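Local coordinates for protein carbon monoxide dehydrogenase (Thermococcus sp. AM4, PDB 6T7J) that catalyses the oxidation of carbon monoxide to carbon dioxide and probably passes the electrons to ferredoxin through its iron-sulfur clusters, at residues S214-G219 against A589-E594; V359-P364 against P369-I374; E468-D473 against P514-M519. All coordinates share one frame; numbering follows the deposited sequence.

Overall arrangement
The three contacts are well separated: the centres of contacts 1 and 2 and of contacts 2 and 3 lie about 39 Å apart, and those of contacts 1 and 3 are about 31 Å apart. Contact 1 joins two helices far apart in sequence, and both other contacts fall in the chain between them. Contacts 2 and 3, on opposite sides of the chain's centre, belong to two six-stranded parallel sheets. Several residues round the broken Fe4S4 cluster follow strands of these sheets closely, among them His269 and Cys304 in one and Cys451, Cys481 and Cys522 in the other. Across the dimer, contacts 1 and 2 become neighbours: Ser214 packs on His367 of the second subunit, which adjoins contact 2 there.

Contact 1: residues S214-G219 against A589-E594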
ATOM      1  N   SER A 214      -8.151 -15.946   0.443  1.00 48.13           N
ATOM      2  CA  SER A 214      -8.762 -14.664   0.101  1.00 40.84           C
ATOM      3  C   SER A 214      -7.703 -13.596  -0.143  1.00 41.39           C
ATOM      4  O   SER A 214      -7.840 -12.776  -1.060  1.00 45.99           O
ATOM      5  CB  SER A 214      -9.731 -14.228   1.202  1.00 46.34           C
ATOM      6  OG  SER A 214      -9.155 -14.366   2.489  1.00 47.65           O
ATOM      7  N   LEU A 215      -6.637 -13.595   0.663  1.00 40.98           N
ATOM      8  CA  LEU A 215      -5.544 -12.650   0.452  1.00 40.53           C
ATOM      9  C   LEU A 215      -4.958 -12.797  -0.947  1.00 46.94           C
ATOM     10  O   LEU A 215      -4.788 -11.809  -1.674  1.00 44.97           O
ATOM     11  CB  LEU A 215      -4.460 -12.859   1.511  1.00 39.25           C
ATOM     12  CG  LEU A 215      -4.723 -12.365   2.935  1.00 45.14           C
ATOM     13  CD1 LEU A 215      -3.743 -13.008   3.907  1.00 41.99           C
ATOM     14  CD2 LEU A 215      -4.637 -10.855   3.013  1.00 43.25           C
ATOM     15  N   LEU A 216      -4.664 -14.035  -1.355  1.00 42.04           N
ATOM     16  CA  LEU A 216      -4.036 -14.241  -2.655  1.00 43.50           C
ATOM     17  C   LEU A 216      -5.022 -14.040  -3.802  1.00 43.42           C
ATOM     18  O   LEU A 216      -4.617 -13.639  -4.897  1.00 44.00           O
ATOM     19  CB  LEU A 216      -3.401 -15.630  -2.709  1.00 46.80           C
ATOM     20  CG  LEU A 216      -2.251 -15.811  -1.710  1.00 45.11           C
ATOM     21  CD1 LEU A 216      -1.506 -17.116  -1.947  1.00 41.95           C
ATOM     22  CD2 LEU A 216      -1.297 -14.623  -1.762  1.00 40.14           C
ATOM     23  N   LEU A 217      -6.316 -14.279  -3.573  1.00 45.84           N
ATOM     24  CA  LEU A 217      -7.304 -13.995  -4.608  1.00 42.31           C
ATOM     25  C   LEU A 217      -7.443 -12.495  -4.835  1.00 41.40           C
ATOM     26  O   LEU A 217      -7.567 -12.036  -5.981  1.00 39.12           O
ATOM     27  CB  LEU A 217      -8.653 -14.612  -4.236  1.00 40.31           C
ATOM     28  CG  LEU A 217      -8.790 -16.123  -4.427  1.00 42.93           C
ATOM     29  CD1 LEU A 217     -10.115 -16.619  -3.873  1.00 38.30           C
ATOM     30  CD2 LEU A 217      -8.639 -16.500  -5.892  1.00 44.39           C
ATOM     31  N   HIS A 218      -7.407 -11.704  -3.761  1.00 35.83           N
ATOM     32  CA  HIS A 218      -7.393 -10.261  -3.964  1.00 43.12           C
ATOM     33  C   HIS A 218      -6.082  -9.800  -4.586  1.00 43.38           C
ATOM     34  O   HIS A 218      -6.068  -8.821  -5.340  1.00 38.71           O
ATOM     35  CB  HIS A 218      -7.639  -9.510  -2.660  1.00 35.53           C
ATOM     36  CG  HIS A 218      -7.683  -8.026  -2.839  1.00 43.82           C
ATOM     37  ND1 HIS A 218      -6.703  -7.187  -2.356  1.00 47.88           N
ATOM     38  CD2 HIS A 218      -8.573  -7.235  -3.485  1.00 38.34           C
ATOM     39  CE1 HIS A 218      -7.004  -5.939  -2.674  1.00 47.12           C
ATOM     40  NE2 HIS A 218      -8.126  -5.942  -3.367  1.00 48.19           N
ATOM     41  N   GLY A 219      -4.975 -10.477  -4.278  1.00 41.66           N
ATOM     42  CA  GLY A 219      -3.742 -10.204  -4.997  1.00 38.37           C
ATOM     43  C   GLY A 219      -3.885 -10.447  -6.486  1.00 44.77           C
ATOM     44  O   GLY A 219      -3.365  -9.685  -7.306  1.00 43.31           O
ATOM     45  N   ALA A 589       2.786 -21.904  -0.603  1.00 51.75           N
ATOM     46  CA  ALA A 589       3.584 -22.430  -1.705  1.00 53.38           C
ATOM     47  C   ALA A 589       2.743 -23.305  -2.625  1.00 50.10           C
ATOM     48  O   ALA A 589       2.833 -23.191  -3.854  1.00 48.54           O
ATOM     49  CB  ALA A 589       4.779 -23.215  -1.167  1.00 48.93           C
ATOM     50  N   LYS A 590       1.912 -24.179  -2.056  1.00 50.40           N
ATOM     51  CA  LYS A 590       1.112 -25.031  -2.924  1.00 52.13           C
ATOM     52  C   LYS A 590      -0.028 -24.259  -3.583  1.00 52.46           C
ATOM     53  O   LYS A 590      -0.402 -24.577  -4.716  1.00 53.08           O
ATOM     54  CB  LYS A 590       0.582 -26.242  -2.160  1.00 61.00           C
ATOM     55  CG  LYS A 590      -0.165 -27.231  -3.046  1.00 71.85           C
ATOM     56  CD  LYS A 590      -1.420 -27.729  -2.364  1.00 70.09           C
ATOM     57  CE  LYS A 590      -2.114 -26.601  -1.627  1.00 70.56           C
ATOM     58  NZ  LYS A 590      -3.441 -27.028  -1.095  1.00 67.04           N
ATOM     59  N   ILE A 591      -0.582 -23.238  -2.923  1.00 50.37           N
ATOM     60  CA  ILE A 591      -1.539 -22.376  -3.620  1.00 51.95           C
ATOM     61  C   ILE A 591      -0.881 -21.757  -4.845  1.00 50.79           C
ATOM     62  O   ILE A 591      -1.441 -21.765  -5.948  1.00 48.11           O
ATOM     63  CB  ILE A 591      -2.096 -21.288  -2.685  1.00 55.32           C
ATOM     64  CG1 ILE A 591      -2.900 -21.895  -1.539  1.00 56.55           C
ATOM     65  CG2 ILE A 591      -2.987 -20.334  -3.475  1.00 51.44           C
ATOM     66  CD1 ILE A 591      -3.294 -20.877  -0.483  1.00 54.32           C
ATOM     67  N   LEU A 592       0.334 -21.232  -4.670  1.00 47.55           N
ATOM     68  CA  LEU A 592       1.013 -20.531  -5.754  1.00 49.37           C
ATOM     69  C   LEU A 592       1.373 -21.471  -6.898  1.00 48.68           C
ATOM     70  O   LEU A 592       1.181 -21.128  -8.070  1.00 51.30           O
ATOM     71  CB  LEU A 592       2.268 -19.838  -5.223  1.00 51.34           C
ATOM     72  CG  LEU A 592       2.041 -18.592  -4.368  1.00 44.12           C
ATOM     73  CD1 LEU A 592       3.369 -17.934  -4.023  1.00 45.01           C
ATOM     74  CD2 LEU A 592       1.124 -17.625  -5.095  1.00 44.96           C
ATOM     75  N   THR A 593       1.897 -22.655  -6.584  1.00 51.01           N
ATOM     76  CA  THR A 593       2.444 -23.546  -7.599  1.00 48.62           C
ATOM     77  C   THR A 593       1.500 -24.682  -7.978  1.00 55.43           C
ATOM     78  O   THR A 593       1.887 -25.554  -8.764  1.00 61.03           O
ATOM     79  CB  THR A 593       3.777 -24.128  -7.125  1.00 41.70           C
ATOM     80  OG1 THR A 593       3.581 -24.826  -5.888  1.00 49.52           O
ATOM     81  CG2 THR A 593       4.802 -23.020  -6.919  1.00 44.25           C
ATOM     82  N   GLU A 594       0.274 -24.691  -7.460  1.00 46.98           N
ATOM     83  CA  GLU A 594      -0.590 -25.847  -7.666  1.00 57.93           C
ATOM     84  C   GLU A 594      -2.069 -25.481  -7.617  1.00 57.68           C
ATOM     85  O   GLU A 594      -2.748 -25.500  -8.648  1.00 55.75           O
ATOM     86  CB  GLU A 594      -0.276 -26.914  -6.615  1.00 59.99           C
ATOM     87  CG  GLU A 594      -0.463 -28.345  -7.054  1.00 64.52           C
ATOM     88  CD  GLU A 594      -0.039 -29.317  -5.973  1.00 73.39           C
ATOM     89  OE1 GLU A 594       1.162 -29.339  -5.634  1.00 76.78           O
ATOM     90  OE2 GLU A 594      -0.908 -30.047  -5.450  1.00 77.25           O
TER
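With CG of Leu216 turned anti to its carbonyl carbon (chi1 -64°) and the branch extended beyond it, CD1 projects from helix 212-242 and meets both Ile591 and Leu592 of helix 586-595. On the other side, Ile591 holds CG1 anti to the carbonyl carbon, which leaves CG2 as the methyl facing the leucine. This is a helix-helix packing contact within the prismane/CO dehydrogenase fold, made by a single methyl set against two successive residues. CD1 of Leu216 lies 3.9 Å from CG2 of Ile591, the two side chains meeting at a slant. The same CD1 is 4.1 Å from CD2 of Leu592, whose side chain runs roughly perpendicular to that of Leu216. No hydrogen bond crosses the interface, and the backbones stay well apart, CA of Leu216 being 8.6 Å from CA of Ile591. The small contact therefore rests on van der Waals touch alone.

Helix 81-115 ties the two sides together: Leu215 packs on its Ala86, Arg87 and Leu90, and Leu592 on its Leu89. Arg87 also belongs to the pocket of the intact Fe4S4 cluster, distinct from the broken one. Within helix 586-595 one carbonyl serves two donors of a single residue. Ala589 O receives Thr593 N at 2.9 Å and, from the opposite face of the carbonyl plane, Thr593 OG1 at 2.7 Å, 38° out of that plane.

Contact 2: residues V359-P364 against P369-I374; sequences VITTEP and PGAVHI
Thr361 OG1 and His373 ND1 share a hydrogen bond of 2.8 Å, the threonine hydroxyl lying at the ring edge, near its plane, and the two side chains meeting at about a right angle. With CG of His373 anti to the backbone N (chi1 -165°), the ring reaches over toward 361-363, and its CE1 comes 3.2 Å from Glu363 O, again at the edge. Where Ile360 and Val372 point, the packing is apolar: Ile360 CG1 touches Val372 CG2 at 3.5 Å, and Ile360 CG2 meets Ile374 CD1. Backbone bonds set Ile360 beside Val372 and Thr361 beside His373, in parallel. Val372 N gives to Val359 O at 3.0 Å, Val372 O takes a weak bond from Thr361 N, and Ile374 N reaches Thr361 O at 2.8 Å.

Further out, His373 NE2 bonds to Glu375 OE1, which with the ND1 bond sets the ring's turn; the ring also meets that of His367. With a leucine in place of His373, Thr361 OG1 and Glu375 OE1 would probably each lose a hydrogen-bond partner. Ile374 packs on helix 381-395, while the backbone of Ile360 hydrogen-bonds to Ile337 and Val339. Strand 372-373 is thus the outermost within this chain, in a parallel sheet whose 3-2-1-4-5-6 order is that of a Rossmann-like fold.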
ATOM      1  N   VAL A 359      23.844  13.405 -11.265  1.00 53.21           N
ATOM      2  CA  VAL A 359      22.611  12.630 -11.173  1.00 51.13           C
ATOM      3  C   VAL A 359      21.454  13.628 -11.102  1.00 52.75           C
ATOM      4  O   VAL A 359      21.244  14.268 -10.074  1.00 53.97           O
ATOM      5  CB  VAL A 359      22.622  11.709  -9.945  1.00 49.92           C
ATOM      6  CG1 VAL A 359      21.245  11.086  -9.720  1.00 48.68           C
ATOM      7  CG2 VAL A 359      23.689  10.631 -10.094  1.00 45.13           C
ATOM      8  N   ILE A 360      20.713  13.764 -12.201  1.00 49.74           N
ATOM      9  CA  ILE A 360      19.617  14.728 -12.282  1.00 49.77           C
ATOM     10  C   ILE A 360      18.310  13.985 -12.038  1.00 46.95           C
ATOM     11  O   ILE A 360      17.889  13.160 -12.857  1.00 49.69           O
ATOM     12  CB  ILE A 360      19.597  15.457 -13.634  1.00 48.59           C
ATOM     13  CG1 ILE A 360      20.755  16.448 -13.738  1.00 44.62           C
ATOM     14  CG2 ILE A 360      18.287  16.200 -13.820  1.00 47.47           C
ATOM     15  CD1 ILE A 360      21.966  15.908 -14.450  1.00 48.32           C
ATOM     16  N   THR A 361      17.660  14.281 -10.915  1.00 47.44           N
ATOM     17  CA  THR A 361      16.291  13.847 -10.679  1.00 52.30           C
ATOM     18  C   THR A 361      15.330  14.888 -11.240  1.00 51.10           C
ATOM     19  O   THR A 361      15.605  16.091 -11.217  1.00 48.80           O
ATOM     20  CB  THR A 361      16.024  13.632  -9.185  1.00 54.54           C
ATOM     21  OG1 THR A 361      16.484  14.768  -8.440  1.00 54.98           O
ATOM     22  CG2 THR A 361      16.738  12.386  -8.685  1.00 49.80           C
ATOM     23  N   THR A 362      14.195  14.414 -11.763  1.00 53.17           N
ATOM     24  CA  THR A 362      13.278  15.272 -12.504  1.00 51.20           C
ATOM     25  C   THR A 362      11.813  15.141 -12.108  1.00 52.60           C
ATOM     26  O   THR A 362      10.992  15.907 -12.621  1.00 54.77           O
ATOM     27  CB  THR A 362      13.380  14.997 -14.014  1.00 50.65           C
ATOM     28  OG1 THR A 362      12.903  13.674 -14.286  1.00 53.17           O
ATOM     29  CG2 THR A 362      14.820  15.124 -14.502  1.00 48.64           C
ATOM     30  N   GLU A 363      11.456  14.203 -11.234  1.00 54.80           N
ATOM     31  CA  GLU A 363      10.062  13.961 -10.900  1.00 54.13           C
ATOM     32  C   GLU A 363       9.834  14.153  -9.405  1.00 55.44           C
ATOM     33  O   GLU A 363      10.688  13.770  -8.598  1.00 56.97           O
ATOM     34  CB  GLU A 363       9.649  12.537 -11.322  1.00 50.87           C
ATOM     35  CG  GLU A 363       8.386  12.002 -10.662  1.00 58.46           C
ATOM     36  CD  GLU A 363       7.127  12.345 -11.434  1.00 59.59           C
ATOM     37  OE1 GLU A 363       7.209  12.502 -12.672  1.00 66.25           O
ATOM     38  OE2 GLU A 363       6.054  12.460 -10.801  1.00 55.07           O
ATOM     39  N   PRO A 364       8.708  14.750  -9.004  1.00 58.20           N
ATOM     40  CA  PRO A 364       8.475  14.992  -7.568  1.00 59.44           C
ATOM     41  C   PRO A 364       8.370  13.725  -6.731  1.00 53.03           C
ATOM     42  O   PRO A 364       8.456  13.808  -5.500  1.00 52.66           O
ATOM     43  CB  PRO A 364       7.158  15.781  -7.552  1.00 52.44           C
ATOM     44  CG  PRO A 364       6.501  15.453  -8.859  1.00 53.10           C
ATOM     45  CD  PRO A 364       7.629  15.311  -9.835  1.00 49.82           C
ATOM     46  N   PRO A 369      18.732  12.068  -2.079  1.00 53.18           N
ATOM     47  CA  PRO A 369      19.605  13.068  -1.442  1.00 59.28           C
ATOM     48  C   PRO A 369      20.989  13.089  -2.075  1.00 56.45           C
ATOM     49  O   PRO A 369      21.607  12.047  -2.302  1.00 52.76           O
ATOM     50  CB  PRO A 369      19.653  12.614   0.022  1.00 50.68           C
ATOM     51  CG  PRO A 369      18.388  11.833   0.212  1.00 52.68           C
ATOM     52  CD  PRO A 369      18.154  11.134  -1.098  1.00 50.30           C
ATOM     53  N   GLY A 370      21.473  14.295  -2.361  1.00 55.68           N
ATOM     54  CA  GLY A 370      22.731  14.492  -3.039  1.00 56.27           C
ATOM     55  C   GLY A 370      22.607  14.739  -4.528  1.00 56.81           C
ATOM     56  O   GLY A 370      23.538  15.285  -5.131  1.00 54.35           O
ATOM     57  N   ALA A 371      21.490  14.351  -5.133  1.00 53.75           N
ATOM     58  CA  ALA A 371      21.267  14.597  -6.547  1.00 53.10           C
ATOM     59  C   ALA A 371      20.905  16.062  -6.777  1.00 54.83           C
ATOM     60  O   ALA A 371      20.662  16.828  -5.841  1.00 62.27           O
ATOM     61  CB  ALA A 371      20.167  13.684  -7.083  1.00 50.42           C
ATOM     62  N   VAL A 372      20.875  16.452  -8.049  1.00 49.85           N
ATOM     63  CA  VAL A 372      20.430  17.781  -8.458  1.00 55.87           C
ATOM     64  C   VAL A 372      19.048  17.630  -9.082  1.00 55.81           C
ATOM     65  O   VAL A 372      18.881  16.923 -10.083  1.00 51.57           O
ATOM     66  CB  VAL A 372      21.424  18.449  -9.424  1.00 56.12           C
ATOM     67  CG1 VAL A 372      22.659  18.913  -8.668  1.00 69.69           C
ATOM     68  CG2 VAL A 372      21.828  17.503 -10.535  1.00 54.22           C
ATOM     69  N   HIS A 373      18.054  18.276  -8.479  1.00 57.45           N
ATOM     70  CA  HIS A 373      16.662  18.127  -8.892  1.00 58.70           C
ATOM     71  C   HIS A 373      16.292  19.258  -9.844  1.00 60.33           C
ATOM     72  O   HIS A 373      16.253  20.428  -9.448  1.00 58.54           O
ATOM     73  CB  HIS A 373      15.732  18.107  -7.682  1.00 52.28           C
ATOM     74  CG  HIS A 373      14.358  17.601  -7.991  1.00 51.33           C
ATOM     75  ND1 HIS A 373      14.123  16.328  -8.463  1.00 51.32           N
ATOM     76  CD2 HIS A 373      13.146  18.197  -7.895  1.00 54.18           C
ATOM     77  CE1 HIS A 373      12.824  16.161  -8.645  1.00 54.26           C
ATOM     78  NE2 HIS A 373      12.210  17.281  -8.309  1.00 54.95           N
ATOM     79  N   ILE A 374      16.025  18.906 -11.093  1.00 53.83           N
ATOM     80  CA  ILE A 374      15.479  19.830 -12.084  1.00 54.53           C
ATOM     81  C   ILE A 374      14.121  19.257 -12.477  1.00 53.95           C
ATOM     82  O   ILE A 374      14.017  18.388 -13.348  1.00 56.09           O
ATOM     83  CB  ILE A 374      16.400  20.008 -13.293  1.00 53.68           C
ATOM     84  CG1 ILE A 374      17.713  20.658 -12.852  1.00 54.10           C
ATOM     85  CG2 ILE A 374      15.735  20.864 -14.359  1.00 53.23           C
ATOM     86  CD1 ILE A 374      18.904  20.213 -13.645  1.00 52.32           C
TER

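Contact 3: residues E468-D473 against P514-M519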
ATOM      1  N   GLU A 468      18.094 -21.879 -24.868  1.00 52.83           N
ATOM      2  CA  GLU A 468      17.562 -23.231 -24.765  1.00 55.51           C
ATOM      3  C   GLU A 468      16.159 -23.320 -25.341  1.00 56.79           C
ATOM      4  O   GLU A 468      15.765 -24.376 -25.848  1.00 58.87           O
ATOM      5  CB  GLU A 468      17.568 -23.692 -23.307  1.00 59.53           C
ATOM      6  CG  GLU A 468      18.952 -23.941 -22.731  1.00 56.37           C
ATOM      7  CD  GLU A 468      19.658 -25.108 -23.396  1.00 63.20           C
ATOM      8  OE1 GLU A 468      20.780 -24.909 -23.908  1.00 61.47           O
ATOM      9  OE2 GLU A 468      19.091 -26.222 -23.407  1.00 66.48           O
ATOM     10  N   LEU A 469      15.394 -22.228 -25.285  1.00 59.97           N
ATOM     11  CA  LEU A 469      14.053 -22.257 -25.856  1.00 59.42           C
ATOM     12  C   LEU A 469      14.092 -22.150 -27.377  1.00 58.08           C
ATOM     13  O   LEU A 469      13.425 -22.922 -28.075  1.00 52.02           O
ATOM     14  CB  LEU A 469      13.199 -21.140 -25.252  1.00 54.92           C
ATOM     15  CG  LEU A 469      12.728 -21.395 -23.818  1.00 51.93           C
ATOM     16  CD1 LEU A 469      11.852 -20.259 -23.328  1.00 48.92           C
ATOM     17  CD2 LEU A 469      11.992 -22.723 -23.716  1.00 54.86           C
ATOM     18  N   ILE A 470      14.880 -21.212 -27.914  1.00 58.10           N
ATOM     19  CA  ILE A 470      14.883 -21.032 -29.365  1.00 56.58           C
ATOM     20  C   ILE A 470      15.547 -22.211 -30.067  1.00 61.84           C
ATOM     21  O   ILE A 470      15.248 -22.488 -31.235  1.00 59.11           O
ATOM     22  CB  ILE A 470      15.557 -19.707 -29.775  1.00 59.39           C
ATOM     23  CG1 ILE A 470      17.024 -19.678 -29.351  1.00 55.54           C
ATOM     24  CG2 ILE A 470      14.823 -18.533 -29.211  1.00 58.18           C
ATOM     25  CD1 ILE A 470      17.773 -18.477 -29.878  1.00 55.98           C
ATOM     26  N   LYS A 471      16.452 -22.924 -29.390  1.00 60.19           N
ATOM     27  CA  LYS A 471      17.041 -24.105 -30.010  1.00 57.31           C
ATOM     28  C   LYS A 471      16.053 -25.263 -30.096  1.00 59.00           C
ATOM     29  O   LYS A 471      16.245 -26.167 -30.916  1.00 56.60           O
ATOM     30  CB  LYS A 471      18.304 -24.532 -29.254  1.00 55.27           C
ATOM     31  CG  LYS A 471      18.079 -25.594 -28.188  1.00 56.79           C
ATOM     32  CD  LYS A 471      19.375 -26.308 -27.829  1.00 57.26           C
ATOM     33  CE  LYS A 471      20.333 -25.388 -27.091  1.00 65.98           C
ATOM     34  NZ  LYS A 471      21.308 -26.153 -26.259  1.00 63.71           N
ATOM     35  N   ARG A 472      15.000 -25.254 -29.276  1.00 59.14           N
ATOM     36  CA  ARG A 472      13.936 -26.246 -29.347  1.00 58.55           C
ATOM     37  C   ARG A 472      12.738 -25.751 -30.151  1.00 56.98           C
ATOM     38  O   ARG A 472      11.626 -26.262 -29.972  1.00 61.15           O
ATOM     39  CB  ARG A 472      13.496 -26.659 -27.941  1.00 56.18           C
ATOM     40  CG  ARG A 472      14.640 -27.061 -27.028  1.00 60.41           C
ATOM     41  CD  ARG A 472      14.295 -28.292 -26.198  1.00 67.08           C
ATOM     42  NE  ARG A 472      14.682 -28.146 -24.795  1.00 68.84           N
ATOM     43  CZ  ARG A 472      15.934 -28.194 -24.348  1.00 69.25           C
ATOM     44  NH1 ARG A 472      16.182 -28.050 -23.053  1.00 72.32           N
ATOM     45  NH2 ARG A 472      16.941 -28.386 -25.191  1.00 76.79           N
ATOM     46  N   ASP A 473      12.944 -24.757 -31.019  1.00 57.82           N
ATOM     47  CA  ASP A 473      11.895 -24.210 -31.883  1.00 62.86           C
ATOM     48  C   ASP A 473      10.753 -23.603 -31.066  1.00 58.83           C
ATOM     49  O   ASP A 473       9.577 -23.912 -31.271  1.00 57.36           O
ATOM     50  CB  ASP A 473      11.372 -25.273 -32.854  1.00 62.53           C
ATOM     51  CG  ASP A 473      12.143 -25.300 -34.158  1.00 70.13           C
ATOM     52  OD1 ASP A 473      12.771 -24.277 -34.500  1.00 64.62           O
ATOM     53  OD2 ASP A 473      12.120 -26.347 -34.841  1.00 77.68           O
ATOM     54  N   PRO A 514      14.169 -11.622 -36.024  1.00 58.24           N
ATOM     55  CA  PRO A 514      15.047 -12.454 -35.196  1.00 50.30           C
ATOM     56  C   PRO A 514      14.244 -13.521 -34.476  1.00 50.33           C
ATOM     57  O   PRO A 514      13.006 -13.448 -34.430  1.00 54.82           O
ATOM     58  CB  PRO A 514      15.663 -11.451 -34.206  1.00 57.28           C
ATOM     59  CG  PRO A 514      15.322 -10.090 -34.739  1.00 55.88           C
ATOM     60  CD  PRO A 514      14.048 -10.257 -35.488  1.00 54.30           C
ATOM     61  N   PRO A 515      14.901 -14.539 -33.909  1.00 54.97           N
ATOM     62  CA  PRO A 515      14.172 -15.522 -33.095  1.00 55.92           C
ATOM     63  C   PRO A 515      13.797 -15.017 -31.710  1.00 58.86           C
ATOM     64  O   PRO A 515      13.100 -15.735 -30.977  1.00 56.09           O
ATOM     65  CB  PRO A 515      15.157 -16.696 -33.005  1.00 54.19           C
ATOM     66  CG  PRO A 515      16.494 -16.058 -33.117  1.00 58.04           C
ATOM     67  CD  PRO A 515      16.330 -14.881 -34.040  1.00 52.83           C
ATOM     68  N   CYS A 516      14.239 -13.819 -31.327  1.00 49.82           N
ATOM     69  CA  CYS A 516      13.894 -13.212 -30.047  1.00 49.98           C
ATOM     70  C   CYS A 516      13.306 -11.834 -30.314  1.00 54.13           C
ATOM     71  O   CYS A 516      13.953 -10.995 -30.950  1.00 51.52           O
ATOM     72  CB  CYS A 516      15.118 -13.114 -29.133  1.00 49.98           C
ATOM     73  SG  CYS A 516      15.803 -14.717 -28.638  1.00 52.63           S
ATOM     74  N   LEU A 517      12.090 -11.602 -29.824  1.00 49.99           N
ATOM     75  CA  LEU A 517      11.317 -10.404 -30.142  1.00 45.95           C
ATOM     76  C   LEU A 517      11.288  -9.471 -28.933  1.00 52.09           C
ATOM     77  O   LEU A 517      10.688  -9.790 -27.897  1.00 49.94           O
ATOM     78  CB  LEU A 517       9.906 -10.778 -30.592  1.00 46.56           C
ATOM     79  CG  LEU A 517       9.826 -11.677 -31.833  1.00 47.64           C
ATOM     80  CD1 LEU A 517       8.396 -11.805 -32.328  1.00 44.96           C
ATOM     81  CD2 LEU A 517      10.733 -11.161 -32.942  1.00 45.06           C
ATOM     82  N   HIS A 518      11.933  -8.316 -29.081  1.00 47.14           N
ATOM     83  CA  HIS A 518      11.887  -7.246 -28.090  1.00 49.95           C
ATOM     84  C   HIS A 518      10.536  -6.552 -28.188  1.00 50.08           C
ATOM     85  O   HIS A 518      10.261  -5.856 -29.172  1.00 51.40           O
ATOM     86  CB  HIS A 518      13.027  -6.261 -28.333  1.00 43.99           C
ATOM     87  CG  HIS A 518      13.230  -5.275 -27.225  1.00 48.55           C
ATOM     88  ND1 HIS A 518      12.281  -5.032 -26.254  1.00 50.75           N
ATOM     89  CD2 HIS A 518      14.276  -4.463 -26.939  1.00 50.04           C
ATOM     90  CE1 HIS A 518      12.732  -4.112 -25.421  1.00 51.84           C
ATOM     91  NE2 HIS A 518      13.941  -3.752 -25.811  1.00 53.79           N
ATOM     92  N   MET A 519       9.690  -6.726 -27.174  1.00 46.79           N
ATOM     93  CA  MET A 519       8.347  -6.168 -27.193  1.00 48.57           C
ATOM     94  C   MET A 519       8.205  -4.922 -26.324  1.00 50.59           C
ATOM     95  O   MET A 519       7.092  -4.404 -26.184  1.00 51.38           O
ATOM     96  CB  MET A 519       7.334  -7.235 -26.777  1.00 48.44           C
ATOM     97  CG  MET A 519       7.293  -8.413 -27.735  1.00 44.90           C
ATOM     98  SD  MET A 519       5.844  -9.465 -27.543  1.00 44.43           S
ATOM     99  CE  MET A 519       4.579  -8.452 -28.307  1.00 50.01           C
TER
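Ile470 presses its CG2 methyl against Pro515 and Cys516, joining the last turn of helix 460-471 to the start of strand 516-518 in a Rossmann-like parallel sheet. The helix forms the crossover from strand 444-448 to strand 474-478, so the contact runs from a beta-alpha-beta unit to the next strand, at the sheet's edge.

The buried side is compact. CG2 of Ile470 lies 3.7 Å from Pro515 O, 4.2 Å from Pro515 CB and 4.0 Å from Cys516 SG, so one methyl is shared between a carbonyl, a proline ring and a sulfur. With chi1 at 62°, CG1 occupies the place between backbone N and carbonyl carbon, leaving CG2 anti to the carbonyl carbon and directed at the strand. Leu504 of helix 502-511 touches both Ile470 and Pro515, joining them in one apolar cluster. Asp473, with positive phi, ends the helix in a Schellman motif, and its carboxylate accepts from the backbone N of Gly503 and Leu504.

The other side is polar and more open, with Lys471 exposed, though helix 610-627 packs on Glu468 and Arg472. These three form a salt-bridge network that plays no part in gripping the strand. Arg472 NH1 stands 3.5 Å from Glu468 OE2, while Lys471 NZ donates to Glu468 OE1 at 2.7 Å, approaching on the syn side but 34° out of the carboxylate plane.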